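Local coordinates for transposon Tn7 transposition protein tnsA (Escherichia coli, PDB 1T0F) that cuts the 5' strands at the ends of the transposon as the restriction enzyme-like, metal-dependent endonuclease half of the Tn7 transposase it forms with TnsB, at residues L119-C122 and E128-A131; I244-Y249 and R253-A258. One frame throughout, in Å; residues are numbered along the deposited sequence.

In the fold
The two contacts follow one another along the chain, contact 1 closing before contact 2 opens, and their centres lie 25 Å apart. Contact 1 joins strands 115-122 and 129-134, the middle pair of the four-stranded mixed sheet that carries the magnesium site of the endonuclease. Contact 2 falls in the C-terminal part of the chain, where the loop between strands 244-245 and 261-262 folds back on itself among helices 173-183, 213-223 and 230-240. They share no strand or sheet, and the nearest atoms of contact 1 and contact 2 are about 11 Å apart. One therefore belongs to the catalytic core, whereas the other shapes a loop of the helical region that follows it.

Contact 1: L119-C122 and E128-A131; sequences LVDC and EQFA
The antiparallel hairpin at the centre of the endonuclease sheet pairs V120 with F130, whose backbones exchange two hydrogen bonds. V120 N reaches F130 O at 2.8 Å, nearly along the C=O axis, and F130 N returns a bond to V120 O in the carbonyl plane. A third bond, C122 N to E128 O (2.8 Å), is straight at hydrogen, but its donor stands 45° out of the carbonyl plane.

On the sheet face bearing V120 and F130, the valine side chain lies over one face of the phenyl ring. V120 CB sits 3.9 Å from the centroid of the F130 ring in a CH-pi contact, while V120 CG2 meets F130 CE1 at 3.7 Å. F130 chi1 of 63° puts CG between the backbone N and the carbonyl carbon and brings the ring nearer the neighbouring strand. C122 SG approaches ring atom CE2 of F130 obliquely, 3.9 Å away, and L73 of helix 64-75 packs on both V120 and F130. An alanine in place of F130 would probably leave V120 and the C122 sulfur without their aromatic partner and open a gap beside L73.

Strand 129-134 runs on to Q133 and V134, which bind magnesium together with D117 of strand 115-122, a PD-(D/E)XK nuclease arrangement. On the other face, L119 CD1 touches A131 CB, and W156 of helix 143-159 packs against both residues. D121 and Q129 lie side by side, with carboxylate and amide planes 41° apart. A water donates to D121 OD1 and to E128 O, while D121 OD2 forms a salt bridge with R83 of strand 79-87.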
# COMPACT_ATOMS: atom_id res chain seq x y z
N LEU A 119 3.97 7.11 -0.94
CA LEU A 119 4.80 8.06 -1.69
C LEU A 119 5.93 7.14 -2.12
O LEU A 119 6.63 6.57 -1.28
CB LEU A 119 5.33 9.19 -0.80
CG LEU A 119 6.32 10.10 -1.54
CD1 LEU A 119 5.66 10.75 -2.75
CD2 LEU A 119 6.83 11.18 -0.58
N VAL A 120 6.12 7.00 -3.42
CA VAL A 120 7.10 6.06 -3.95
C VAL A 120 8.25 6.72 -4.69
O VAL A 120 8.03 7.65 -5.46
CB VAL A 120 6.40 5.04 -4.91
CG1 VAL A 120 7.37 3.94 -5.36
CG2 VAL A 120 5.18 4.43 -4.20
N ASP A 121 9.46 6.22 -4.43
CA ASP A 121 10.67 6.71 -5.09
C ASP A 121 11.22 5.55 -5.93
O ASP A 121 11.31 4.43 -5.45
CB ASP A 121 11.72 7.13 -4.06
CG ASP A 121 11.35 8.43 -3.36
OD1 ASP A 121 11.32 9.48 -4.03
OD2 ASP A 121 11.10 8.39 -2.14
N CYS A 122 11.59 5.82 -7.18
CA CYS A 122 12.13 4.78 -8.05
C CYS A 122 13.54 5.17 -8.51
O CYS A 122 13.86 6.35 -8.62
CB CYS A 122 11.22 4.57 -9.26
SG CYS A 122 9.53 4.05 -8.84
N GLU A 128 10.17 8.86 -11.42
CA GLU A 128 11.18 8.82 -10.38
C GLU A 128 10.52 8.94 -9.00
O GLU A 128 11.06 8.50 -7.99
CB GLU A 128 12.20 9.95 -10.59
CG GLU A 128 11.70 11.35 -10.28
CD GLU A 128 12.66 12.43 -10.76
OE1 GLU A 128 13.89 12.20 -10.71
OE2 GLU A 128 12.19 13.52 -11.18
N GLN A 129 9.33 9.54 -8.99
CA GLN A 129 8.58 9.68 -7.75
C GLN A 129 7.11 9.83 -8.09
O GLN A 129 6.76 10.54 -9.04
CB GLN A 129 9.06 10.91 -6.98
CG GLN A 129 8.72 10.88 -5.50
CD GLN A 129 9.39 12.01 -4.73
OE1 GLN A 129 9.69 11.88 -3.54
NE2 GLN A 129 9.64 13.12 -5.40
N PHE A 130 6.25 9.15 -7.35
CA PHE A 130 4.82 9.29 -7.59
C PHE A 130 4.09 8.96 -6.31
O PHE A 130 4.63 8.29 -5.43
CB PHE A 130 4.34 8.41 -8.75
CG PHE A 130 4.52 6.93 -8.53
CD1 PHE A 130 3.58 6.20 -7.79
CD2 PHE A 130 5.60 6.25 -9.09
CE1 PHE A 130 3.71 4.83 -7.62
CE2 PHE A 130 5.74 4.87 -8.93
CZ PHE A 130 4.80 4.16 -8.18
N ALA A 131 2.88 9.48 -6.18
CA ALA A 131 2.08 9.24 -4.99
C ALA A 131 0.82 8.48 -5.35
O ALA A 131 0.30 8.61 -6.45
CB ALA A 131 1.73 10.59 -4.32
O HOH W 1 12.76 9.79 -6.25

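Contact 2: I244-Y249 and R253-A258; sequences IKFNIY and RANKCA
N255 reaches across to the backbone of N247 with both ends of its amide. Its OD1 accepts from N247 N at 3.0 Å, the donor lying in the carbonyl plane though the bond is bent to 145° at hydrogen. On the other branch, N255 ND2 gives a weak bond of 3.3 Å to N247 O and also donates to S251 O, within the intervening turn.

The packed part of the contact centres on this amide, which F246 and N247 approach. N255 OD1 lies 3.5 Å from F246 CB and sits at the edge of the F246 ring, in its plane, with the ring and amide planes 70° apart; N247 CB closes on the same oxygen at 3.4 Å. The F246 ring has I248 CG2 over one face, 3.9 Å above its plane, and meets F252 edge-to-face.

Away from N255 the two segments diverge, and the contact buries just 116 Å² in all. On this looser side the N247 side chain is partly exposed; with CG anti to its backbone N (chi1 -175°), it carries OD1 towards Y249 N, which donates from above the amide plane at 3.3 Å. N247 is thus both the centre of an inverse gamma turn and the first residue of an Asx turn, its backbone clasped by the N255 amide.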
# COMPACT_ATOMS: atom_id res chain seq x y z
N ILE A 244 9.88 -13.35 2.91
CA ILE A 244 10.06 -14.02 1.64
C ILE A 244 9.12 -13.34 0.66
O ILE A 244 7.95 -13.11 0.97
CB ILE A 244 9.66 -15.52 1.72
CG1 ILE A 244 10.58 -16.25 2.70
CG2 ILE A 244 9.75 -16.16 0.33
CD1 ILE A 244 10.19 -17.71 2.91
N LYS A 245 9.64 -12.98 -0.51
CA LYS A 245 8.80 -12.37 -1.54
C LYS A 245 8.92 -13.28 -2.77
O LYS A 245 9.91 -14.00 -2.92
CB LYS A 245 9.23 -10.94 -1.85
CG LYS A 245 10.69 -10.75 -2.14
CD LYS A 245 11.13 -9.31 -1.87
CE LYS A 245 10.74 -8.36 -2.98
NZ LYS A 245 11.33 -6.99 -2.76
N PHE A 246 7.92 -13.25 -3.63
CA PHE A 246 7.93 -14.12 -4.80
C PHE A 246 7.32 -13.42 -6.01
O PHE A 246 6.99 -12.24 -5.95
CB PHE A 246 7.15 -15.40 -4.50
CG PHE A 246 5.68 -15.17 -4.22
CD1 PHE A 246 5.27 -14.61 -3.02
CD2 PHE A 246 4.72 -15.53 -5.16
CE1 PHE A 246 3.90 -14.41 -2.76
CE2 PHE A 246 3.36 -15.34 -4.91
CZ PHE A 246 2.95 -14.78 -3.70
N ASN A 247 7.20 -14.15 -7.12
CA ASN A 247 6.61 -13.56 -8.31
C ASN A 247 5.09 -13.58 -8.12
O ASN A 247 4.42 -14.54 -8.50
CB ASN A 247 6.99 -14.36 -9.57
CG ASN A 247 6.50 -13.70 -10.84
OD1 ASN A 247 5.87 -12.65 -10.80
ND2 ASN A 247 6.78 -14.32 -11.99
N ILE A 248 4.57 -12.50 -7.53
CA ILE A 248 3.15 -12.37 -7.24
C ILE A 248 2.26 -12.34 -8.48
O ILE A 248 1.05 -12.51 -8.38
CB ILE A 248 2.86 -11.10 -6.41
CG1 ILE A 248 3.24 -9.85 -7.21
CG2 ILE A 248 3.67 -11.13 -5.13
CD1 ILE A 248 2.71 -8.55 -6.61
N TYR A 249 2.87 -12.11 -9.64
CA TYR A 249 2.11 -12.06 -10.88
C TYR A 249 1.89 -13.46 -11.45
O TYR A 249 1.28 -13.63 -12.50
CB TYR A 249 2.80 -11.14 -11.88
CG TYR A 249 2.56 -9.69 -11.55
CD1 TYR A 249 1.34 -9.08 -11.84
CD2 TYR A 249 3.52 -8.94 -10.88
CE1 TYR A 249 1.08 -7.76 -11.46
CE2 TYR A 249 3.27 -7.62 -10.50
CZ TYR A 249 2.05 -7.04 -10.79
OH TYR A 249 1.81 -5.74 -10.42
N ARG A 253 1.70 -21.32 -6.35
CA ARG A 253 1.91 -22.75 -6.57
C ARG A 253 2.69 -23.03 -7.86
O ARG A 253 3.24 -24.11 -8.03
CB ARG A 253 0.56 -23.47 -6.64
CG ARG A 253 -0.14 -23.30 -7.97
CD ARG A 253 -1.52 -23.91 -7.96
NE ARG A 253 -2.42 -23.17 -7.08
CZ ARG A 253 -3.72 -23.40 -6.98
NH1 ARG A 253 -4.28 -24.36 -7.71
NH2 ARG A 253 -4.46 -22.68 -6.16
N ALA A 254 2.72 -22.04 -8.75
CA ALA A 254 3.41 -22.17 -10.03
C ALA A 254 4.82 -21.57 -10.00
O ALA A 254 5.57 -21.68 -10.97
CB ALA A 254 2.58 -21.52 -11.13
N ASN A 255 5.18 -20.93 -8.90
CA ASN A 255 6.51 -20.33 -8.78
C ASN A 255 7.59 -21.40 -8.67
O ASN A 255 7.37 -22.44 -8.06
CB ASN A 255 6.60 -19.44 -7.54
CG ASN A 255 6.18 -18.01 -7.80
OD1 ASN A 255 6.95 -17.08 -7.56
ND2 ASN A 255 4.96 -17.82 -8.28
N LYS A 256 8.75 -21.14 -9.25
CA LYS A 256 9.88 -22.04 -9.13
C LYS A 256 10.63 -21.50 -7.91
O LYS A 256 10.43 -20.35 -7.54
CB LYS A 256 10.78 -21.98 -10.36
CG LYS A 256 10.15 -22.59 -11.60
CD LYS A 256 11.13 -22.62 -12.76
CE LYS A 256 10.49 -23.26 -13.98
NZ LYS A 256 9.23 -22.55 -14.36
N CYS A 257 11.47 -22.33 -7.31
CA CYS A 257 12.21 -21.90 -6.12
C CYS A 257 13.07 -20.66 -6.35
O CYS A 257 13.28 -19.86 -5.42
CB CYS A 257 13.06 -23.06 -5.60
SG CYS A 257 12.06 -24.43 -4.97
N ALA A 258 13.57 -20.49 -7.57
CA ALA A 258 14.40 -19.34 -7.89
C ALA A 258 13.57 -18.06 -7.90
O ALA A 258 14.13 -16.96 -7.86
CB ALA A 258 15.07 -19.54 -9.24